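Local coordinates for DUF115 domain-containing protein (Magnetospirillum magneticum AMB-1, PDB 5MU5) that probably transfers sugars to flagellin as a Maf-family glycosyltransferase, and is involved in forming the bacterial flagellum, at residues H123-L129 and T210-Y216; H78-A82 and F228-Q233; V150-F156 and Y216-L221; E17-M23 and W166-E171. The contacts are given in a common frame with arbitrary orientation. Numbering follows the deposited sequence.

Interaction 1: residues H123-L129 and T210-Y216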
# COMPACT_ATOMS: atom_id res chain seq x y z
N HIS A 123 3.57 8.16 -17.80
CA HIS A 123 3.56 9.33 -16.91
C HIS A 123 4.65 10.31 -17.26
O HIS A 123 5.72 9.95 -17.72
CB HIS A 123 3.79 8.89 -15.48
CG HIS A 123 2.72 8.00 -14.93
ND1 HIS A 123 1.52 8.49 -14.49
CD2 HIS A 123 2.69 6.66 -14.71
CE1 HIS A 123 0.78 7.50 -14.02
NE2 HIS A 123 1.46 6.38 -14.15
N MET A 124 4.34 11.58 -17.03
CA MET A 124 5.31 12.66 -17.14
C MET A 124 5.22 13.46 -15.86
O MET A 124 4.13 13.87 -15.46
CB MET A 124 4.97 13.58 -18.28
CG MET A 124 5.76 14.87 -18.21
SD MET A 124 5.78 15.69 -19.79
CE MET A 124 6.84 14.54 -20.68
N VAL A 125 6.37 13.71 -15.25
CA VAL A 125 6.43 14.48 -14.01
C VAL A 125 7.27 15.76 -14.18
O VAL A 125 8.45 15.69 -14.46
CB VAL A 125 7.02 13.65 -12.87
CG1 VAL A 125 7.13 14.50 -11.61
CG2 VAL A 125 6.18 12.42 -12.61
N CYS A 126 6.65 16.91 -13.99
CA CYS A 126 7.35 18.18 -14.09
C CYS A 126 7.51 18.78 -12.72
O CYS A 126 6.53 19.07 -12.03
CB CYS A 126 6.58 19.17 -14.94
SG CYS A 126 6.28 18.53 -16.58
N LEU A 127 8.76 18.94 -12.32
CA LEU A 127 9.05 19.51 -11.03
C LEU A 127 9.32 20.94 -11.36
O LEU A 127 10.38 21.29 -11.87
CB LEU A 127 10.25 18.81 -10.42
CG LEU A 127 9.92 17.33 -10.36
CD1 LEU A 127 11.12 16.50 -10.77
CD2 LEU A 127 9.37 16.97 -9.00
N GLY A 128 8.31 21.76 -11.14
CA GLY A 128 8.34 23.14 -11.55
C GLY A 128 7.57 23.29 -12.85
O GLY A 128 7.55 22.38 -13.70
N LEU A 129 6.90 24.43 -12.98
CA LEU A 129 6.21 24.81 -14.20
C LEU A 129 6.89 26.04 -14.76
O LEU A 129 7.22 26.08 -15.94
CB LEU A 129 4.74 25.10 -13.92
CG LEU A 129 3.89 25.63 -15.08
CD1 LEU A 129 3.70 24.56 -16.13
CD2 LEU A 129 2.55 26.08 -14.56
N THR A 210 9.11 6.91 -17.16
CA THR A 210 8.50 8.18 -16.80
C THR A 210 9.53 9.30 -17.03
O THR A 210 10.65 9.24 -16.54
CB THR A 210 8.05 8.16 -15.32
OG1 THR A 210 7.00 7.20 -15.13
CG2 THR A 210 7.57 9.54 -14.84
N ARG A 211 9.14 10.31 -17.80
CA ARG A 211 9.96 11.48 -18.02
C ARG A 211 9.93 12.36 -16.78
O ARG A 211 8.86 12.68 -16.25
CB ARG A 211 9.43 12.28 -19.22
CG ARG A 211 10.31 13.44 -19.67
CD ARG A 211 11.55 12.97 -20.40
NE ARG A 211 12.29 14.09 -21.00
CZ ARG A 211 12.05 14.62 -22.20
NH1 ARG A 211 11.07 14.15 -22.96
NH2 ARG A 211 12.79 15.63 -22.63
N LEU A 212 11.11 12.75 -16.31
CA LEU A 212 11.27 13.68 -15.21
C LEU A 212 11.89 14.97 -15.75
O LEU A 212 12.77 14.91 -16.61
CB LEU A 212 12.21 13.07 -14.19
CG LEU A 212 11.79 11.70 -13.67
CD1 LEU A 212 12.89 11.13 -12.81
CD2 LEU A 212 10.49 11.83 -12.89
N PHE A 213 11.41 16.12 -15.28
CA PHE A 213 11.90 17.41 -15.75
C PHE A 213 11.77 18.49 -14.68
O PHE A 213 10.70 18.67 -14.11
CB PHE A 213 11.15 17.83 -17.01
CG PHE A 213 11.84 18.91 -17.77
CD1 PHE A 213 12.80 18.60 -18.73
CD2 PHE A 213 11.54 20.25 -17.52
CE1 PHE A 213 13.47 19.61 -19.42
CE2 PHE A 213 12.20 21.26 -18.21
CZ PHE A 213 13.17 20.95 -19.16
N VAL A 214 12.86 19.20 -14.44
CA VAL A 214 12.91 20.24 -13.45
C VAL A 214 12.85 21.55 -14.23
O VAL A 214 13.72 21.82 -15.05
CB VAL A 214 14.19 20.12 -12.59
CG1 VAL A 214 14.39 21.34 -11.71
CG2 VAL A 214 14.14 18.85 -11.74
N ALA A 215 11.82 22.36 -13.99
CA ALA A 215 11.58 23.57 -14.79
C ALA A 215 12.53 24.74 -14.51
O ALA A 215 12.79 25.52 -15.39
CB ALA A 215 10.13 24.04 -14.65
N TYR A 216 12.98 24.88 -13.28
CA TYR A 216 13.90 25.93 -12.91
C TYR A 216 14.69 25.42 -11.73
O TYR A 216 14.40 24.33 -11.20
CB TYR A 216 13.16 27.23 -12.58
CG TYR A 216 12.02 27.09 -11.58
CD1 TYR A 216 12.26 27.17 -10.21
CD2 TYR A 216 10.72 26.90 -12.00
CE1 TYR A 216 11.23 27.06 -9.29
CE2 TYR A 216 9.68 26.78 -11.09
CZ TYR A 216 9.95 26.86 -9.74
OH TYR A 216 8.93 26.75 -8.84
O HOH W 1 5.64 6.24 -17.10
O HOH W 2 6.80 10.40 -20.08

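Interaction 2: residues H78-A82 and F228-Q233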
# COMPACT_ATOMS: atom_id res chain seq x y z
N HIS A 78 17.21 11.15 -17.17
CA HIS A 78 15.99 11.94 -16.91
C HIS A 78 14.70 11.09 -17.01
O HIS A 78 13.66 11.57 -17.45
CB HIS A 78 15.96 13.09 -17.93
CG HIS A 78 17.29 13.76 -18.10
ND1 HIS A 78 17.89 14.50 -17.10
CD2 HIS A 78 18.17 13.76 -19.14
CE1 HIS A 78 19.06 14.94 -17.52
NE2 HIS A 78 19.25 14.51 -18.76
N ARG A 79 14.82 9.83 -16.59
CA ARG A 79 13.76 8.84 -16.69
C ARG A 79 13.80 7.90 -15.50
O ARG A 79 14.86 7.68 -14.92
CB ARG A 79 14.00 7.98 -17.93
CG ARG A 79 13.96 8.71 -19.25
CD ARG A 79 12.54 8.90 -19.71
NE ARG A 79 12.50 9.55 -21.01
CZ ARG A 79 11.39 9.71 -21.73
NH1 ARG A 79 10.24 9.25 -21.31
NH2 ARG A 79 11.45 10.30 -22.90
N ILE A 80 12.65 7.33 -15.17
CA ILE A 80 12.60 6.19 -14.26
C ILE A 80 12.99 4.98 -15.11
O ILE A 80 12.51 4.83 -16.23
CB ILE A 80 11.17 5.99 -13.70
CG1 ILE A 80 10.72 7.19 -12.86
CG2 ILE A 80 11.07 4.72 -12.88
CD1 ILE A 80 11.59 7.52 -11.67
N SER A 81 13.87 4.12 -14.59
CA SER A 81 14.25 2.85 -15.22
C SER A 81 14.04 1.71 -14.23
O SER A 81 15.00 1.27 -13.56
CB SER A 81 15.70 2.85 -15.67
OG SER A 81 15.93 3.91 -16.57
N ALA A 82 12.80 1.22 -14.14
CA ALA A 82 12.44 0.13 -13.22
C ALA A 82 12.42 -1.25 -13.90
O ALA A 82 11.46 -1.57 -14.60
CB ALA A 82 11.08 0.41 -12.58
N PHE A 228 11.38 11.21 -5.67
CA PHE A 228 10.46 10.49 -6.53
C PHE A 228 11.14 9.29 -7.25
O PHE A 228 10.57 8.22 -7.32
CB PHE A 228 9.78 11.44 -7.50
CG PHE A 228 8.83 10.74 -8.43
CD1 PHE A 228 7.58 10.37 -7.99
CD2 PHE A 228 9.21 10.44 -9.73
CE1 PHE A 228 6.70 9.72 -8.83
CE2 PHE A 228 8.33 9.79 -10.58
CZ PHE A 228 7.08 9.42 -10.13
N MET A 229 12.37 9.47 -7.71
CA MET A 229 13.14 8.40 -8.37
C MET A 229 13.37 7.18 -7.50
O MET A 229 13.39 6.06 -8.01
CB MET A 229 14.49 8.90 -8.84
CG MET A 229 14.37 9.90 -9.97
SD MET A 229 15.96 10.53 -10.51
CE MET A 229 16.47 9.17 -11.58
N ARG A 230 13.61 7.39 -6.22
CA ARG A 230 13.71 6.31 -5.25
C ARG A 230 12.32 5.71 -4.95
O ARG A 230 12.17 4.50 -4.85
CB ARG A 230 14.39 6.79 -3.96
CG ARG A 230 15.87 7.15 -4.16
CD ARG A 230 16.58 7.47 -2.86
NE ARG A 230 15.78 8.40 -2.07
CZ ARG A 230 15.89 9.72 -2.09
NH1 ARG A 230 16.80 10.35 -2.83
NH2 ARG A 230 15.07 10.44 -1.33
N ASP A 231 11.32 6.57 -4.84
CA ASP A 231 9.93 6.17 -4.53
C ASP A 231 9.19 5.44 -5.66
O ASP A 231 8.26 4.67 -5.40
CB ASP A 231 9.05 7.42 -4.25
CG ASP A 231 9.29 8.06 -2.88
OD1 ASP A 231 9.99 7.47 -2.02
OD2 ASP A 231 8.73 9.17 -2.67
N ALA A 232 9.56 5.72 -6.91
CA ALA A 232 8.76 5.30 -8.07
C ALA A 232 8.53 3.80 -8.15
O ALA A 232 7.41 3.36 -8.34
CB ALA A 232 9.37 5.81 -9.37
N GLN A 233 9.60 3.03 -8.01
CA GLN A 233 9.52 1.57 -8.02
C GLN A 233 8.57 0.93 -6.96
O GLN A 233 7.98 -0.12 -7.20
CB GLN A 233 10.92 1.01 -7.81
CG GLN A 233 11.88 1.34 -8.95
CD GLN A 233 13.28 0.83 -8.69
OE1 GLN A 233 13.75 0.74 -7.54
NE2 GLN A 233 13.98 0.48 -9.77

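Interaction 3: residues V150-F156 and Y216-L221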
# COMPACT_ATOMS: atom_id res chain seq x y z
N VAL A 150 4.29 19.81 -10.45
CA VAL A 150 4.49 20.31 -9.13
C VAL A 150 4.93 21.74 -9.33
O VAL A 150 5.86 21.99 -10.07
CB VAL A 150 5.60 19.54 -8.42
CG1 VAL A 150 5.85 20.11 -7.03
CG2 VAL A 150 5.23 18.07 -8.35
N GLU A 151 4.24 22.68 -8.70
CA GLU A 151 4.64 24.08 -8.80
C GLU A 151 4.44 24.72 -7.46
O GLU A 151 3.31 25.03 -7.09
CB GLU A 151 3.86 24.80 -9.87
CG GLU A 151 4.19 26.29 -9.97
CD GLU A 151 5.69 26.54 -10.04
OE1 GLU A 151 6.27 26.49 -11.15
OE2 GLU A 151 6.29 26.83 -8.99
N PRO A 152 5.54 24.89 -6.69
CA PRO A 152 5.47 25.48 -5.36
C PRO A 152 4.99 26.93 -5.32
O PRO A 152 4.49 27.39 -4.30
CB PRO A 152 6.93 25.46 -4.90
CG PRO A 152 7.54 24.35 -5.68
CD PRO A 152 6.90 24.44 -7.02
N ASN A 153 5.20 27.65 -6.42
CA ASN A 153 4.85 29.06 -6.47
C ASN A 153 3.61 29.24 -7.33
O ASN A 153 3.66 29.10 -8.55
CB ASN A 153 6.04 29.86 -6.99
CG ASN A 153 5.85 31.36 -6.83
OD1 ASN A 153 4.73 31.86 -6.79
ND2 ASN A 153 6.95 32.09 -6.75
N PHE A 154 2.49 29.52 -6.68
CA PHE A 154 1.22 29.68 -7.36
C PHE A 154 1.23 30.81 -8.37
O PHE A 154 0.48 30.78 -9.34
CB PHE A 154 0.09 29.88 -6.36
CG PHE A 154 -1.28 29.77 -6.98
CD1 PHE A 154 -1.81 28.52 -7.26
CD2 PHE A 154 -2.02 30.90 -7.30
CE1 PHE A 154 -3.07 28.41 -7.82
CE2 PHE A 154 -3.27 30.79 -7.88
CZ PHE A 154 -3.79 29.54 -8.14
N ASP A 155 2.06 31.82 -8.14
CA ASP A 155 2.19 32.91 -9.10
C ASP A 155 2.57 32.42 -10.48
O ASP A 155 2.05 32.91 -11.48
CB ASP A 155 3.20 33.97 -8.65
CG ASP A 155 2.65 34.87 -7.55
OD1 ASP A 155 1.61 34.52 -6.93
OD2 ASP A 155 3.25 35.94 -7.35
N PHE A 156 3.47 31.44 -10.53
CA PHE A 156 3.91 30.91 -11.81
C PHE A 156 2.76 30.26 -12.58
O PHE A 156 2.63 30.44 -13.78
CB PHE A 156 5.07 29.92 -11.65
CG PHE A 156 6.33 30.53 -11.07
CD1 PHE A 156 6.51 31.92 -11.01
CD2 PHE A 156 7.38 29.71 -10.65
CE1 PHE A 156 7.68 32.46 -10.50
CE2 PHE A 156 8.56 30.25 -10.14
CZ PHE A 156 8.71 31.62 -10.06
N TYR A 216 12.98 24.88 -13.28
CA TYR A 216 13.90 25.93 -12.91
C TYR A 216 14.69 25.42 -11.73
O TYR A 216 14.40 24.33 -11.20
CB TYR A 216 13.16 27.23 -12.58
CG TYR A 216 12.02 27.09 -11.58
CD1 TYR A 216 12.26 27.17 -10.21
CD2 TYR A 216 10.72 26.90 -12.00
CE1 TYR A 216 11.23 27.06 -9.29
CE2 TYR A 216 9.68 26.78 -11.09
CZ TYR A 216 9.95 26.86 -9.74
OH TYR A 216 8.93 26.75 -8.84
N ASN A 217 15.72 26.17 -11.34
CA ASN A 217 16.61 25.73 -10.27
C ASN A 217 16.02 25.97 -8.91
O ASN A 217 15.57 27.08 -8.61
CB ASN A 217 17.98 26.40 -10.36
CG ASN A 217 18.88 25.73 -11.38
OD1 ASN A 217 18.65 24.58 -11.80
ND2 ASN A 217 19.93 26.45 -11.78
N SER A 218 16.04 24.93 -8.10
CA SER A 218 15.46 24.97 -6.78
C SER A 218 15.97 23.79 -6.01
O SER A 218 15.79 22.68 -6.44
CB SER A 218 13.93 24.86 -6.87
OG SER A 218 13.39 24.55 -5.61
N PRO A 219 16.61 24.01 -4.86
CA PRO A 219 16.91 22.83 -4.03
C PRO A 219 15.65 21.94 -3.74
O PRO A 219 15.71 20.71 -3.75
CB PRO A 219 17.46 23.45 -2.73
CG PRO A 219 17.81 24.86 -3.08
CD PRO A 219 16.88 25.29 -4.16
N LEU A 220 14.51 22.59 -3.51
CA LEU A 220 13.26 21.90 -3.27
C LEU A 220 12.87 20.97 -4.43
O LEU A 220 12.55 19.80 -4.22
CB LEU A 220 12.14 22.90 -3.02
CG LEU A 220 10.77 22.29 -2.72
CD1 LEU A 220 10.75 21.50 -1.41
CD2 LEU A 220 9.76 23.42 -2.70
N LEU A 221 12.94 21.48 -5.66
CA LEU A 221 12.55 20.70 -6.83
C LEU A 221 13.54 19.58 -7.11
O LEU A 221 13.15 18.47 -7.46
CB LEU A 221 12.37 21.59 -8.06
CG LEU A 221 11.20 22.60 -7.91
CD1 LEU A 221 11.05 23.44 -9.16
CD2 LEU A 221 9.88 21.91 -7.57

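Interaction 4: residues E17-M23 and W166-E171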
# COMPACT_ATOMS: atom_id res chain seq x y z
N GLU A 17 -11.17 29.87 -18.33
CA GLU A 17 -12.42 29.15 -18.56
C GLU A 17 -12.22 27.63 -18.45
O GLU A 17 -13.02 26.94 -17.82
CB GLU A 17 -13.00 29.51 -19.94
CG GLU A 17 -13.53 30.93 -20.05
CD GLU A 17 -13.82 31.38 -21.48
OE1 GLU A 17 -13.36 30.74 -22.45
OE2 GLU A 17 -14.51 32.41 -21.65
N ALA A 18 -11.15 27.13 -19.06
CA ALA A 18 -10.85 25.70 -19.05
C ALA A 18 -10.61 25.18 -17.64
O ALA A 18 -11.14 24.15 -17.27
CB ALA A 18 -9.65 25.41 -19.93
N PHE A 19 -9.83 25.90 -16.84
CA PHE A 19 -9.68 25.54 -15.43
C PHE A 19 -11.02 25.53 -14.71
O PHE A 19 -11.33 24.57 -14.01
CB PHE A 19 -8.70 26.46 -14.70
CG PHE A 19 -7.25 26.09 -14.91
CD1 PHE A 19 -6.66 25.10 -14.13
CD2 PHE A 19 -6.50 26.71 -15.87
CE1 PHE A 19 -5.34 24.75 -14.32
CE2 PHE A 19 -5.18 26.37 -16.06
CZ PHE A 19 -4.59 25.40 -15.29
N LEU A 20 -11.83 26.57 -14.89
CA LEU A 20 -13.12 26.62 -14.20
C LEU A 20 -14.05 25.48 -14.60
O LEU A 20 -14.86 25.05 -13.80
CB LEU A 20 -13.81 27.95 -14.45
CG LEU A 20 -13.17 29.12 -13.72
CD1 LEU A 20 -13.61 30.45 -14.31
CD2 LEU A 20 -13.49 29.05 -12.24
N GLU A 21 -13.90 25.01 -15.82
CA GLU A 21 -14.70 23.91 -16.34
C GLU A 21 -14.16 22.53 -15.93
O GLU A 21 -14.91 21.66 -15.51
CB GLU A 21 -14.73 24.01 -17.88
CG GLU A 21 -15.55 22.92 -18.56
CD GLU A 21 -15.46 22.97 -20.07
OE1 GLU A 21 -14.87 23.91 -20.63
OE2 GLU A 21 -16.02 22.06 -20.71
N LEU A 22 -12.86 22.33 -16.07
CA LEU A 22 -12.26 21.01 -15.91
C LEU A 22 -11.43 20.78 -14.66
O LEU A 22 -11.08 19.63 -14.39
CB LEU A 22 -11.41 20.71 -17.15
CG LEU A 22 -12.27 20.62 -18.42
CD1 LEU A 22 -11.48 21.03 -19.67
CD2 LEU A 22 -12.83 19.22 -18.56
N MET A 23 -11.10 21.84 -13.91
CA MET A 23 -10.40 21.73 -12.62
C MET A 23 -10.91 22.84 -11.71
O MET A 23 -10.15 23.73 -11.31
CB MET A 23 -8.88 21.82 -12.83
CG MET A 23 -8.09 21.25 -11.69
SD MET A 23 -6.31 21.52 -11.86
CE MET A 23 -5.88 20.24 -13.01
N TRP A 166 -3.42 25.70 -22.09
CA TRP A 166 -3.89 24.78 -21.07
C TRP A 166 -5.08 23.89 -21.41
O TRP A 166 -5.25 22.83 -20.79
CB TRP A 166 -4.26 25.58 -19.83
CG TRP A 166 -3.12 25.92 -18.98
CD1 TRP A 166 -2.57 27.15 -18.78
CD2 TRP A 166 -2.39 25.02 -18.16
NE1 TRP A 166 -1.55 27.07 -17.88
CE2 TRP A 166 -1.40 25.77 -17.49
CE3 TRP A 166 -2.47 23.64 -17.93
CZ2 TRP A 166 -0.49 25.18 -16.58
CZ3 TRP A 166 -1.56 23.05 -17.04
CH2 TRP A 166 -0.59 23.82 -16.38
N ARG A 167 -5.92 24.30 -22.34
CA ARG A 167 -7.13 23.55 -22.64
C ARG A 167 -6.89 22.11 -23.08
O ARG A 167 -7.54 21.23 -22.58
CB ARG A 167 -8.06 24.29 -23.63
CG ARG A 167 -9.28 23.44 -23.99
CD ARG A 167 -10.42 24.19 -24.63
NE ARG A 167 -11.22 24.93 -23.65
CZ ARG A 167 -12.22 24.41 -22.93
NH1 ARG A 167 -12.56 23.13 -23.02
NH2 ARG A 167 -12.87 25.18 -22.08
N PRO A 168 -5.97 21.87 -24.04
CA PRO A 168 -5.73 20.48 -24.43
C PRO A 168 -5.24 19.63 -23.25
O PRO A 168 -5.57 18.46 -23.17
CB PRO A 168 -4.65 20.61 -25.50
CG PRO A 168 -4.81 21.99 -26.05
CD PRO A 168 -5.16 22.81 -24.84
N LEU A 169 -4.49 20.22 -22.32
CA LEU A 169 -4.07 19.49 -21.12
C LEU A 169 -5.24 19.20 -20.21
O LEU A 169 -5.48 18.05 -19.83
CB LEU A 169 -3.02 20.29 -20.35
CG LEU A 169 -1.69 20.42 -21.07
CD1 LEU A 169 -0.75 21.35 -20.33
CD2 LEU A 169 -1.08 19.04 -21.18
N LEU A 170 -5.99 20.24 -19.86
CA LEU A 170 -7.15 20.09 -18.98
C LEU A 170 -8.20 19.16 -19.56
O LEU A 170 -8.88 18.45 -18.82
CB LEU A 170 -7.75 21.45 -18.68
CG LEU A 170 -6.87 22.27 -17.75
CD1 LEU A 170 -7.14 23.75 -17.92
CD2 LEU A 170 -7.09 21.81 -16.31
N GLU A 171 -8.33 19.17 -20.88
CA GLU A 171 -9.27 18.32 -21.59
C GLU A 171 -9.07 16.83 -21.27
O GLU A 171 -10.02 16.07 -21.34
CB GLU A 171 -9.16 18.55 -23.11
CG GLU A 171 -10.38 18.14 -23.90
CD GLU A 171 -11.63 18.85 -23.43
OE1 GLU A 171 -11.59 20.09 -23.23
OE2 GLU A 171 -12.65 18.18 -23.24

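Interaction 1: residues H123-L129 and T210-Y216
Strands 123-127 and 211-214 run side by side in the same direction, 13° between their axes and 4.7 Å apart, and the backbone does most of the work. The ladder starts loosely, with a weak bond from Arg211 N to His123 O at 3.4 Å, then tightens: Val125 N to Arg211 O is 2.9 Å, Phe213 N to Val125 O 3.1 Å, Leu127 N to Phe213 O 2.7 Å and Ala215 N to Leu127 O 2.8 Å. One water spans the weak pair, donating to His123 O at 2.6 Å and accepting from Arg211 N at 3.3 Å; the other links His123 N, from which it accepts at 2.9 Å, to Thr210 OG1, to which it donates at 2.6 Å. Met124, Cys126 and Gly128 turn their backbone groups to strand 146-150 instead. The polar side chains have partners beyond the two strands as well: both His123 ring nitrogens are bonded, to Cys203 and His148, Thr210 OG1 pairs with Val207 O, and Arg211 reaches Gln141 and Asp142. At Gly128, phi is 99° and an ideal CB would sit 3.0 Å from Ala215 CB, so a side chain has no room. In this buried parallel sheet the paired amides and carbonyls fix the register, and water supplements the weak first bond.

Interaction 2: residues H78-A82 and F228-Q233
Ile80 pushes its CD1 methyl against one side of helix 219-235, where it meets three side chains: Ala232 CB at 3.6 Å from Ile80 CD1, Met229 CG at 4.0 Å and Phe228 CE2 at 4.1 Å. Phe228, Met229, Ala232 and Gln233 share a side of the helix, since 228 and 232, like 229 and 233, are one turn apart; Arg230 and Asp231 face elsewhere, and Asp231 pairs with Arg196. Ala232 is small enough to let the isoleucine in close, and the Met229 side chain runs alongside, its CE 4.0 Å from Arg79 O. One turn on, Ala82 CB rests against Gln233 CG at 3.8 Å. The Gln233 amide comes no nearer to 78-82 than 3.8 Å, between its NE2 and Ala82 CA, and makes no hydrogen bond there; the close packing is mainly apolar, centred on Ile80, and buries 268 Å². The CA-to-CB bond of Arg79 points away from the helix; its guanidinium bonds to Trp209 O, makes a cation-pi contact with the Trp209 ring and a salt bridge to Asp142. The 78-82 segment is not a regular strand, yet runs antiparallel beside strand 211-214: His78 bonds to the backbone of Leu212, and Ile80 to Trp209 and Thr210 just ahead of the strand. Leu212 touches Ile80, Phe228 and Met229, so the loop covers both the sheet edge and the helix that follows it.

Interaction 3: residues V150-F156 and Y216-L221
This is a mixed polar, aromatic and aliphatic contact at the C-terminal ends of two strands of a parallel sheet, joining the turns after strands 146-150 and 211-214. Its centre is a short bond from Tyr216 OH to Glu151 OE2, 2.6 Å. The same OE2 accepts from Asn153 N at 2.9 Å, while Glu151 OE1 takes the amides of Leu129 and Gly130, so one carboxylate ties together three loops. In Rossmann-like folds an acidic residue at this place often meets a nucleotide ribose; here it is engaged by protein. The Phe156 edge meets the Tyr216 face in an offset T-shaped pair, ring centroids 5.4 Å apart and planes at 89°. Beside them Pro152 CG packs on Leu220 CD2 at 3.8 Å and on Leu221 CD2 at 3.9 Å. Both helices starting here are capped: Asn153 OD1 accepts from Asp155 N at 3.0 Å, and Ser218 OG from Leu221 N at 3.1 Å. Asn153 also binds a triethylene glycol, probably from the crystallisation liquor. Around the contact, Val150 and Leu220 both reach Ile191 of helix 188-202 and Leu56 touches the two rings; the loops and first turns of helices 154-160 and 219-235 meet at the sheet's C-terminal end.

Interaction 4: residues E17-M23 and W166-E171
Leu170 is the bump that shapes this pairing of helices 9-22 and 166-171, whose segments run almost parallel, 10° apart with axes 9.3 Å from each other. It drops into a hollow lined by Ala18, Phe19, Leu22 and Met23: Leu170 CD1 is 3.6 Å from Ala18 CB and 3.7 Å over the centroid of the Phe19 ring, a CH-pi contact. Leu170 CD2 meets Met23 CE at 3.8 Å, and Leu170 CB meets Leu22 CD1 at 3.9 Å. Phe19 in turn sets its edge toward the face of Trp166, Phe19 CE2 to Trp166 CG being 3.6 Å. Arg167 lays its guanidinium over Ala18, making a salt bridge to Glu21 OE1 from NH2 at 2.8 Å and a second, with a weak hydrogen bond, from NH1 to Glu171 OE1 at 3.2 Å; Arg174 extends the charge network. Phe19, Met23 and Leu170 also touch edge strand 180-183, giving the layered alpha/beta packing in which helices cover a parallel sheet, here in the Maf N-terminal domain.

In the fold
From the N terminus, helix 9-22 comes first and waits until 166-171 for its partner, so interaction 4 closes a loop that crosses those of the other three. Interaction 2 closes the longest, from 78-82 to 228-233, with interactions 1 and 3 nested inside. Those two cross each other, share Tyr216 and have centres about 11 Å apart. Strand 211-214 belongs to interaction 1, and the helix after it serves interactions 2 and 3 at different turns. Interaction 4 meets interaction 1 through Leu129 and Trp166. Together they join the edge loop, sheet and covering helices of the N-terminal domain, whose strand order 3-2-1-4 is Rossmann-like.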